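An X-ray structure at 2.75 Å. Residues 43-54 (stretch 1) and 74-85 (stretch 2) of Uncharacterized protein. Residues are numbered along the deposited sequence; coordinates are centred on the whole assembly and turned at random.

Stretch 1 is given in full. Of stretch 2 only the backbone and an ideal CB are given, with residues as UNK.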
ATOM      1  N   ASN B  43     -33.902   4.227  -1.320  1.00 87.08           N
ATOM      2  CA  ASN B  43     -34.550   5.534  -1.447  1.00 84.11           C
ATOM      3  C   ASN B  43     -36.018   5.187  -1.421  1.00 79.82           C
ATOM      4  O   ASN B  43     -36.559   4.688  -2.394  1.00 73.16           O
ATOM      5  CB  ASN B  43     -34.167   6.283  -2.731  1.00 84.60           C
ATOM      6  CG  ASN B  43     -34.804   7.673  -2.815  1.00 82.19           C
ATOM      7  OD1 ASN B  43     -35.919   7.902  -2.342  1.00 84.92           O
ATOM      8  ND2 ASN B  43     -34.111   8.592  -3.459  1.00 78.95           N
ATOM      9  N   GLU B  44     -36.645   5.419  -0.280  1.00 80.35           N
ATOM     10  CA  GLU B  44     -38.044   5.099  -0.132  1.00 82.91           C
ATOM     11  C   GLU B  44     -38.927   5.915  -1.042  1.00 75.38           C
ATOM     12  O   GLU B  44     -39.886   5.403  -1.604  1.00 71.84           O
ATOM     13  CB  GLU B  44     -38.496   5.282   1.312  1.00 90.30           C
ATOM     14  CG  GLU B  44     -37.850   4.347   2.306  1.00 96.39           C
ATOM     15  CD  GLU B  44     -38.484   4.509   3.669  1.00110.60           C
ATOM     16  OE1 GLU B  44     -39.135   5.550   3.877  1.00113.05           O
ATOM     17  OE2 GLU B  44     -38.344   3.611   4.532  1.00130.93           O
ATOM     18  N   ALA B  45     -38.622   7.202  -1.143  1.00 73.21           N
ATOM     19  CA  ALA B  45     -39.393   8.106  -1.981  1.00 67.14           C
ATOM     20  C   ALA B  45     -39.593   7.473  -3.342  1.00 60.94           C
ATOM     21  O   ALA B  45     -40.705   7.372  -3.821  1.00 63.61           O
ATOM     22  CB  ALA B  45     -38.681   9.439  -2.103  1.00 67.51           C
ATOM     23  N   GLN B  46     -38.509   6.992  -3.926  1.00 56.07           N
ATOM     24  CA  GLN B  46     -38.544   6.337  -5.216  1.00 54.03           C
ATOM     25  C   GLN B  46     -39.370   5.066  -5.172  1.00 54.40           C
ATOM     26  O   GLN B  46     -40.064   4.740  -6.134  1.00 49.72           O
ATOM     27  CB  GLN B  46     -37.118   5.999  -5.631  1.00 58.12           C
ATOM     28  CG  GLN B  46     -36.955   5.382  -7.022  1.00 60.58           C
ATOM     29  CD  GLN B  46     -37.425   6.282  -8.163  1.00 55.65           C
ATOM     30  OE1 GLN B  46     -38.555   6.765  -8.162  1.00 49.73           O
ATOM     31  NE2 GLN B  46     -36.594   6.403  -9.199  1.00 56.24           N
ATOM     32  N   ILE B  47     -39.279   4.328  -4.060  1.00 58.80           N
ATOM     33  CA  ILE B  47     -40.059   3.099  -3.890  1.00 59.45           C
ATOM     34  C   ILE B  47     -41.547   3.437  -3.805  1.00 57.62           C
ATOM     35  O   ILE B  47     -42.378   2.750  -4.413  1.00 60.57           O
ATOM     36  CB  ILE B  47     -39.600   2.294  -2.675  1.00 65.67           C
ATOM     37  CG1 ILE B  47     -38.170   1.805  -2.904  1.00 69.60           C
ATOM     38  CG2 ILE B  47     -40.483   1.075  -2.462  1.00 65.71           C
ATOM     39  CD1 ILE B  47     -37.570   1.116  -1.702  1.00 73.61           C
ATOM     40  N   TYR B  48     -41.901   4.481  -3.065  1.00 55.29           N
ATOM     41  CA  TYR B  48     -43.313   4.869  -2.981  1.00 58.73           C
ATOM     42  C   TYR B  48     -43.850   5.346  -4.307  1.00 59.55           C
ATOM     43  O   TYR B  48     -44.998   5.059  -4.637  1.00 64.17           O
ATOM     44  CB  TYR B  48     -43.587   5.953  -1.934  1.00 60.53           C
ATOM     45  CG  TYR B  48     -43.569   5.464  -0.505  1.00 65.63           C
ATOM     46  CD1 TYR B  48     -44.687   4.855   0.039  1.00 69.54           C
ATOM     47  CD2 TYR B  48     -42.472   5.660   0.315  1.00 68.19           C
ATOM     48  CE1 TYR B  48     -44.705   4.429   1.347  1.00 75.10           C
ATOM     49  CE2 TYR B  48     -42.476   5.231   1.631  1.00 73.73           C
ATOM     50  CZ  TYR B  48     -43.598   4.625   2.144  1.00 77.25           C
ATOM     51  OH  TYR B  48     -43.622   4.192   3.448  1.00 82.90           O
ATOM     52  N   ASN B  49     -43.043   6.101  -5.052  1.00 58.67           N
ATOM     53  CA  ASN B  49     -43.485   6.612  -6.325  1.00 58.39           C
ATOM     54  C   ASN B  49     -43.872   5.408  -7.132  1.00 62.22           C
ATOM     55  O   ASN B  49     -44.997   5.334  -7.624  1.00 66.65           O
ATOM     56  CB  ASN B  49     -42.404   7.439  -7.013  1.00 59.48           C
ATOM     57  CG  ASN B  49     -42.883   8.068  -8.308  1.00 61.40           C
ATOM     58  OD1 ASN B  49     -44.076   8.091  -8.615  1.00 57.21           O
ATOM     59  ND2 ASN B  49     -41.952   8.628  -9.056  1.00 66.02           N
ATOM     60  N   PHE B  50     -42.972   4.434  -7.238  1.00 65.48           N
ATOM     61  CA  PHE B  50     -43.307   3.211  -7.987  1.00 69.46           C
ATOM     62  C   PHE B  50     -44.609   2.573  -7.517  1.00 69.31           C
ATOM     63  O   PHE B  50     -45.476   2.245  -8.339  1.00 70.10           O
ATOM     64  CB  PHE B  50     -42.174   2.197  -7.964  1.00 71.21           C
ATOM     65  CG  PHE B  50     -41.110   2.438  -9.008  1.00 73.88           C
ATOM     66  CD1 PHE B  50     -40.220   3.498  -8.912  1.00 76.74           C
ATOM     67  CD2 PHE B  50     -40.940   1.534 -10.042  1.00 75.93           C
ATOM     68  CE1 PHE B  50     -39.244   3.704  -9.880  1.00 76.51           C
ATOM     69  CE2 PHE B  50     -39.953   1.725 -10.996  1.00 79.12           C
ATOM     70  CZ  PHE B  50     -39.110   2.818 -10.920  1.00 74.10           C
ATOM     71  N   LYS B  51     -44.785   2.463  -6.208  1.00 68.37           N
ATOM     72  CA  LYS B  51     -46.006   1.851  -5.687  1.00 72.10           C
ATOM     73  C   LYS B  51     -47.305   2.545  -6.085  1.00 69.83           C
ATOM     74  O   LYS B  51     -48.173   1.920  -6.695  1.00 73.40           O
ATOM     75  CB  LYS B  51     -45.951   1.657  -4.168  1.00 72.93           C
ATOM     76  CG  LYS B  51     -44.936   0.627  -3.718  1.00 73.06           C
ATOM     77  CD  LYS B  51     -44.937   0.446  -2.214  1.00 78.65           C
ATOM     78  CE  LYS B  51     -43.916  -0.616  -1.814  1.00 85.43           C
ATOM     79  NZ  LYS B  51     -43.926  -0.952  -0.362  1.00 86.47           N
ATOM     80  N   TYR B  52     -47.445   3.825  -5.773  1.00 65.73           N
ATOM     81  CA  TYR B  52     -48.693   4.493  -6.113  1.00 67.36           C
ATOM     82  C   TYR B  52     -48.884   4.704  -7.619  1.00 62.55           C
ATOM     83  O   TYR B  52     -50.013   4.729  -8.100  1.00 62.63           O
ATOM     84  CB  TYR B  52     -48.900   5.793  -5.330  1.00 70.80           C
ATOM     85  CG  TYR B  52     -47.974   6.942  -5.650  1.00 73.18           C
ATOM     86  CD1 TYR B  52     -48.180   7.726  -6.779  1.00 72.36           C
ATOM     87  CD2 TYR B  52     -46.976   7.324  -4.764  1.00 72.47           C
ATOM     88  CE1 TYR B  52     -47.358   8.812  -7.059  1.00 72.36           C
ATOM     89  CE2 TYR B  52     -46.171   8.421  -5.022  1.00 65.98           C
ATOM     90  CZ  TYR B  52     -46.363   9.153  -6.174  1.00 68.79           C
ATOM     91  OH  TYR B  52     -45.550  10.218  -6.468  1.00 70.04           O
ATOM     92  N   ALA B  53     -47.800   4.858  -8.360  1.00 59.33           N
ATOM     93  CA  ALA B  53     -47.911   5.034  -9.807  1.00 58.88           C
ATOM     94  C   ALA B  53     -48.481   3.743 -10.399  1.00 59.04           C
ATOM     95  O   ALA B  53     -49.414   3.771 -11.213  1.00 59.66           O
ATOM     96  CB  ALA B  53     -46.559   5.351 -10.408  1.00 57.32           C
ATOM     97  N   LEU B  54     -47.963   2.599  -9.948  1.00 58.67           N
ATOM     98  CA  LEU B  54     -48.469   1.314 -10.453  1.00 56.76           C
ATOM     99  C   LEU B  54     -49.910   1.075 -10.017  1.00 55.23           C
ATOM    100  O   LEU B  54     -50.746   0.602 -10.806  1.00 53.50           O
ATOM    101  CB  LEU B  54     -47.551   0.182 -10.058  1.00 58.65           C
ATOM    102  CG  LEU B  54     -46.152   0.297 -10.690  1.00 60.89           C
ATOM    103  CD1 LEU B  54     -45.201  -0.784 -10.193  1.00 61.55           C
ATOM    104  CD2 LEU B  54     -46.233   0.250 -12.216  1.00 62.90           C
ATOM    105  N   UNK B  74     -47.255  11.499   5.739  1.00 92.55           N
ATOM    106  CA  UNK B  74     -46.561  10.846   6.834  1.00 98.98           C
ATOM    107  C   UNK B  74     -45.039  10.886   6.758  1.00 95.11           C
ATOM    108  O   UNK B  74     -44.381  11.227   7.740  1.00 99.22           O
ATOM    109  CB  UNK B  74     -47.013   9.386   6.905  1.00 98.98           C
ATOM    110  N   UNK B  75     -44.466  10.552   5.611  1.00 90.89           N
ATOM    111  CA  UNK B  75     -43.010  10.570   5.498  1.00 85.90           C
ATOM    112  C   UNK B  75     -42.401  11.872   5.006  1.00 77.59           C
ATOM    113  O   UNK B  75     -41.195  12.042   5.051  1.00 71.11           O
ATOM    114  CB  UNK B  75     -42.572   9.446   4.557  1.00 85.90           C
ATOM    115  N   UNK B  76     -43.249  12.808   4.592  1.00 77.49           N
ATOM    116  CA  UNK B  76     -42.795  14.113   4.120  1.00 75.77           C
ATOM    117  C   UNK B  76     -41.939  14.198   2.860  1.00 74.15           C
ATOM    118  O   UNK B  76     -41.135  15.118   2.746  1.00 74.43           O
ATOM    119  CB  UNK B  76     -42.000  14.763   5.254  1.00 75.77           C
ATOM    120  N   UNK B  77     -42.079  13.266   1.913  1.00 70.22           N
ATOM    121  CA  UNK B  77     -41.284  13.347   0.695  1.00 67.51           C
ATOM    122  C   UNK B  77     -42.008  14.220  -0.320  1.00 64.81           C
ATOM    123  O   UNK B  77     -43.157  14.609  -0.102  1.00 67.79           O
ATOM    124  CB  UNK B  77     -41.016  11.954   0.121  1.00 67.51           C
ATOM    125  N   UNK B  78     -41.348  14.517  -1.438  1.00 62.44           N
ATOM    126  CA  UNK B  78     -41.968  15.329  -2.503  1.00 60.31           C
ATOM    127  C   UNK B  78     -41.482  14.845  -3.868  1.00 56.25           C
ATOM    128  O   UNK B  78     -40.417  14.249  -3.962  1.00 51.83           O
ATOM    129  CB  UNK B  78     -41.644  16.813  -2.319  1.00 60.31           C
ATOM    130  N   UNK B  79     -42.255  15.141  -4.914  1.00 57.81           N
ATOM    131  CA  UNK B  79     -41.915  14.763  -6.286  1.00 58.64           C
ATOM    132  C   UNK B  79     -42.130  15.943  -7.229  1.00 62.93           C
ATOM    133  O   UNK B  79     -42.827  16.897  -6.890  1.00 64.29           O
ATOM    134  CB  UNK B  79     -42.749  13.563  -6.738  1.00 58.64           C
ATOM    135  N   UNK B  80     -41.512  15.880  -8.410  1.00 66.71           N
ATOM    136  CA  UNK B  80     -41.605  16.951  -9.427  1.00 60.89           C
ATOM    137  C   UNK B  80     -43.012  17.413  -9.736  1.00 60.88           C
ATOM    138  O   UNK B  80     -43.931  16.614  -9.864  1.00 61.70           O
ATOM    139  CB  UNK B  80     -40.958  16.478 -10.730  1.00 60.89           C
ATOM    140  N   UNK B  81     -43.180  18.716  -9.887  1.00 64.58           N
ATOM    141  CA  UNK B  81     -44.487  19.257 -10.166  1.00 64.81           C
ATOM    142  C   UNK B  81     -44.948  18.800 -11.513  1.00 68.01           C
ATOM    143  O   UNK B  81     -46.065  18.302 -11.647  1.00 69.63           O
ATOM    144  CB  UNK B  81     -44.481  20.785 -10.088  1.00 64.81           C
ATOM    145  N   UNK B  82     -44.086  18.982 -12.516  1.00 72.93           N
ATOM    146  CA  UNK B  82     -44.424  18.608 -13.889  1.00 74.71           C
ATOM    147  C   UNK B  82     -44.791  17.130 -13.937  1.00 66.06           C
ATOM    148  O   UNK B  82     -45.811  16.756 -14.495  1.00 66.11           O
ATOM    149  CB  UNK B  82     -43.263  18.906 -14.840  1.00 74.71           C
ATOM    150  N   UNK B  83     -43.970  16.291 -13.335  1.00 59.29           N
ATOM    151  CA  UNK B  83     -44.300  14.894 -13.290  1.00 60.44           C
ATOM    152  C   UNK B  83     -45.693  14.695 -12.692  1.00 59.15           C
ATOM    153  O   UNK B  83     -46.579  14.105 -13.321  1.00 60.77           O
ATOM    154  CB  UNK B  83     -43.248  14.126 -12.488  1.00 60.44           C
ATOM    155  N   UNK B  84     -45.884  15.200 -11.482  1.00 55.49           N
ATOM    156  CA  UNK B  84     -47.166  15.075 -10.814  1.00 57.67           C
ATOM    157  C   UNK B  84     -48.354  15.433 -11.658  1.00 63.19           C
ATOM    158  O   UNK B  84     -49.267  14.610 -11.816  1.00 66.56           O
ATOM    159  CB  UNK B  84     -47.174  15.949  -9.558  1.00 57.67           C
ATOM    160  N   UNK B  85     -48.347  16.639 -12.226  1.00 69.47           N
ATOM    161  CA  UNK B  85     -49.484  17.065 -13.045  1.00 73.11           C
ATOM    162  C   UNK B  85     -49.451  16.605 -14.510  1.00 71.56           C
ATOM    163  O   UNK B  85     -50.320  16.984 -15.278  1.00 68.23           O
ATOM    164  CB  UNK B  85     -49.567  18.592 -13.014  1.00 73.11           C
TER

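Position 74 has nothing of stretch 1 within 5.5 Å of its ideal CB, so many side chains would do. The residue is E74, and it makes no contact here.

Position 75 points toward the first turns of the helix 44-54. Its ideal CB lies 5.1 Å from Y48 CE2 and 5.2 Å from E44 OE1. A carboxylate and a phenol oxygen lie within reach of a long side chain, preferably a donor or a positive charge. The residue is K75. Its CD passes 3.4 Å from E44 OE1, and its NZ gives a weak hydrogen bond of 3.1 Å to Y48 OH.

Position 76 has positive phi (64/29), which by itself favours glycine. G76 is the first residue after the preceding helix to leave helical angles.

Position 77 points toward stretch 1, with its ideal CB 4.1 Å from A45 CB. The small alanine leaves room for a flat or branched apolar group. F77 lays its ring against it: A45 CB sits over the face, 3.9 Å from the ring centroid, a CH-pi contact. Y48 CD2 packs 4.0 Å from F77 CE2.

Position 78 points away in an extended backbone, so stretch 1 sets no demand. The residue is W78.

Position 79 points toward the helix, with its ideal CB 4.4 Å from Y52 OH. A large side chain can run from there past N49 toward A45. Phenylalanine, leucine or methionine could fill the space; a polar tip could also use the backbone oxygen of A45. Y79 does both. Its OH donates a very short hydrogen bond of 2.5 Å to A45 O, which also accepts from N49 N within the helix. Its CE1 packs 3.7 Å from N49 CB. The edge of Y52 meets the ring face, with centroids 5.8 Å apart.

Position 80 has room for a CB, and its angles (-50/139) do not require glycine. The residue is G80, the N-cap of the next helix.

Position 83 points toward stretch 1, but nothing lies within 5.5 Å of its ideal CB. Only a long side chain can cross the gap, and the amide of N49 would suit a polar end. Y83 spans it: its OH gives a weak hydrogen bond of 2.6 Å to N49 OD1.

Position 84 points sideways, so a medium apolar chain could bend back. L84 brings CD2 to 4.3 Å from Y52 OH.

Positions 81, 82 and 85 are out of reach of stretch 1; they are N81, E82 and I85.

Stretch 2, residues 74-85: EKGFWYGNEYLI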
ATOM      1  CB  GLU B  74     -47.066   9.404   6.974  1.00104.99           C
ATOM      2  CG  GLU B  74     -48.584   9.285   7.188  1.00111.21           C
ATOM      3  CD  GLU B  74     -49.091   9.957   8.471  1.00116.39           C
ATOM      4  OE1 GLU B  74     -48.279  10.272   9.369  1.00118.07           O
ATOM      5  OE2 GLU B  74     -50.317  10.155   8.599  1.00114.41           O
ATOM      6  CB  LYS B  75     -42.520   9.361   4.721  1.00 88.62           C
ATOM      7  CG  LYS B  75     -42.729   8.097   5.534  1.00 96.43           C
ATOM      8  CD  LYS B  75     -42.171   6.868   4.849  1.00102.70           C
ATOM      9  CE  LYS B  75     -42.176   5.676   5.798  1.00111.80           C
ATOM     10  NZ  LYS B  75     -43.528   5.357   6.332  1.00118.27           N
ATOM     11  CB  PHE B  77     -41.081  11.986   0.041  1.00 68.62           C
ATOM     12  CG  PHE B  77     -40.451  10.957   0.927  1.00 68.49           C
ATOM     13  CD1 PHE B  77     -39.168  11.141   1.418  1.00 68.42           C
ATOM     14  CD2 PHE B  77     -41.055   9.723   1.090  1.00 67.66           C
ATOM     15  CE1 PHE B  77     -38.548  10.159   2.160  1.00 70.68           C
ATOM     16  CE2 PHE B  77     -40.450   8.742   1.836  1.00 70.83           C
ATOM     17  CZ  PHE B  77     -39.195   8.957   2.376  1.00 72.89           C
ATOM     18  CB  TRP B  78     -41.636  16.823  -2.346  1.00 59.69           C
ATOM     19  CG  TRP B  78     -40.209  17.126  -2.563  1.00 57.29           C
ATOM     20  CD1 TRP B  78     -39.230  17.211  -1.628  1.00 57.24           C
ATOM     21  CD2 TRP B  78     -39.580  17.344  -3.825  1.00 57.50           C
ATOM     22  NE1 TRP B  78     -38.028  17.501  -2.223  1.00 55.65           N
ATOM     23  CE2 TRP B  78     -38.218  17.570  -3.577  1.00 56.85           C
ATOM     24  CE3 TRP B  78     -40.038  17.360  -5.147  1.00 55.34           C
ATOM     25  CZ2 TRP B  78     -37.307  17.794  -4.604  1.00 56.37           C
ATOM     26  CZ3 TRP B  78     -39.139  17.579  -6.153  1.00 54.00           C
ATOM     27  CH2 TRP B  78     -37.789  17.807  -5.878  1.00 54.71           C
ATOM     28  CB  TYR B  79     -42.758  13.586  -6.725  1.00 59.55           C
ATOM     29  CG  TYR B  79     -42.632  12.409  -5.781  1.00 61.22           C
ATOM     30  CD1 TYR B  79     -41.611  11.495  -5.920  1.00 61.46           C
ATOM     31  CD2 TYR B  79     -43.519  12.235  -4.737  1.00 61.10           C
ATOM     32  CE1 TYR B  79     -41.479  10.432  -5.048  1.00 59.07           C
ATOM     33  CE2 TYR B  79     -43.404  11.168  -3.878  1.00 62.05           C
ATOM     34  CZ  TYR B  79     -42.382  10.263  -4.038  1.00 59.46           C
ATOM     35  OH  TYR B  79     -42.273   9.190  -3.169  1.00 56.80           O
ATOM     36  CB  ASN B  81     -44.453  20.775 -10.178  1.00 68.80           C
ATOM     37  CG  ASN B  81     -45.800  21.385 -10.532  1.00 71.83           C
ATOM     38  OD1 ASN B  81     -46.854  20.847 -10.209  1.00 72.49           O
ATOM     39  ND2 ASN B  81     -45.763  22.547 -11.143  1.00 78.42           N
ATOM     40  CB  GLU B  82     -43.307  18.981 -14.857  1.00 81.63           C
ATOM     41  CG  GLU B  82     -43.735  18.870 -16.316  1.00 88.46           C
ATOM     42  CD  GLU B  82     -42.783  19.548 -17.300  1.00 92.76           C
ATOM     43  OE1 GLU B  82     -41.867  20.302 -16.871  1.00 87.63           O
ATOM     44  OE2 GLU B  82     -43.014  19.389 -18.524  1.00 95.60           O
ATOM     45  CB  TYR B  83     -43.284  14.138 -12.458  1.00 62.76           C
ATOM     46  CG  TYR B  83     -43.764  12.771 -12.056  1.00 68.28           C
ATOM     47  CD1 TYR B  83     -43.762  11.717 -12.960  1.00 68.13           C
ATOM     48  CD2 TYR B  83     -44.202  12.529 -10.748  1.00 72.68           C
ATOM     49  CE1 TYR B  83     -44.194  10.464 -12.574  1.00 75.48           C
ATOM     50  CE2 TYR B  83     -44.639  11.280 -10.358  1.00 72.26           C
ATOM     51  CZ  TYR B  83     -44.627  10.252 -11.267  1.00 75.09           C
ATOM     52  OH  TYR B  83     -45.046   9.000 -10.874  1.00 87.82           O
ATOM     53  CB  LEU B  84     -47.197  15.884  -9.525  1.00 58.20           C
ATOM     54  CG  LEU B  84     -46.391  15.279  -8.384  1.00 58.64           C
ATOM     55  CD1 LEU B  84     -46.300  16.247  -7.221  1.00 62.85           C
ATOM     56  CD2 LEU B  84     -46.991  13.939  -7.948  1.00 56.63           C
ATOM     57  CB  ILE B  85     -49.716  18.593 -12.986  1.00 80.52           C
ATOM     58  CG1 ILE B  85     -48.670  19.366 -13.809  1.00 82.51           C
ATOM     59  CG2 ILE B  85     -49.798  19.059 -11.534  1.00 79.82           C
ATOM     60  CD1 ILE B  85     -48.933  20.850 -13.865  1.00 81.55           C
TER
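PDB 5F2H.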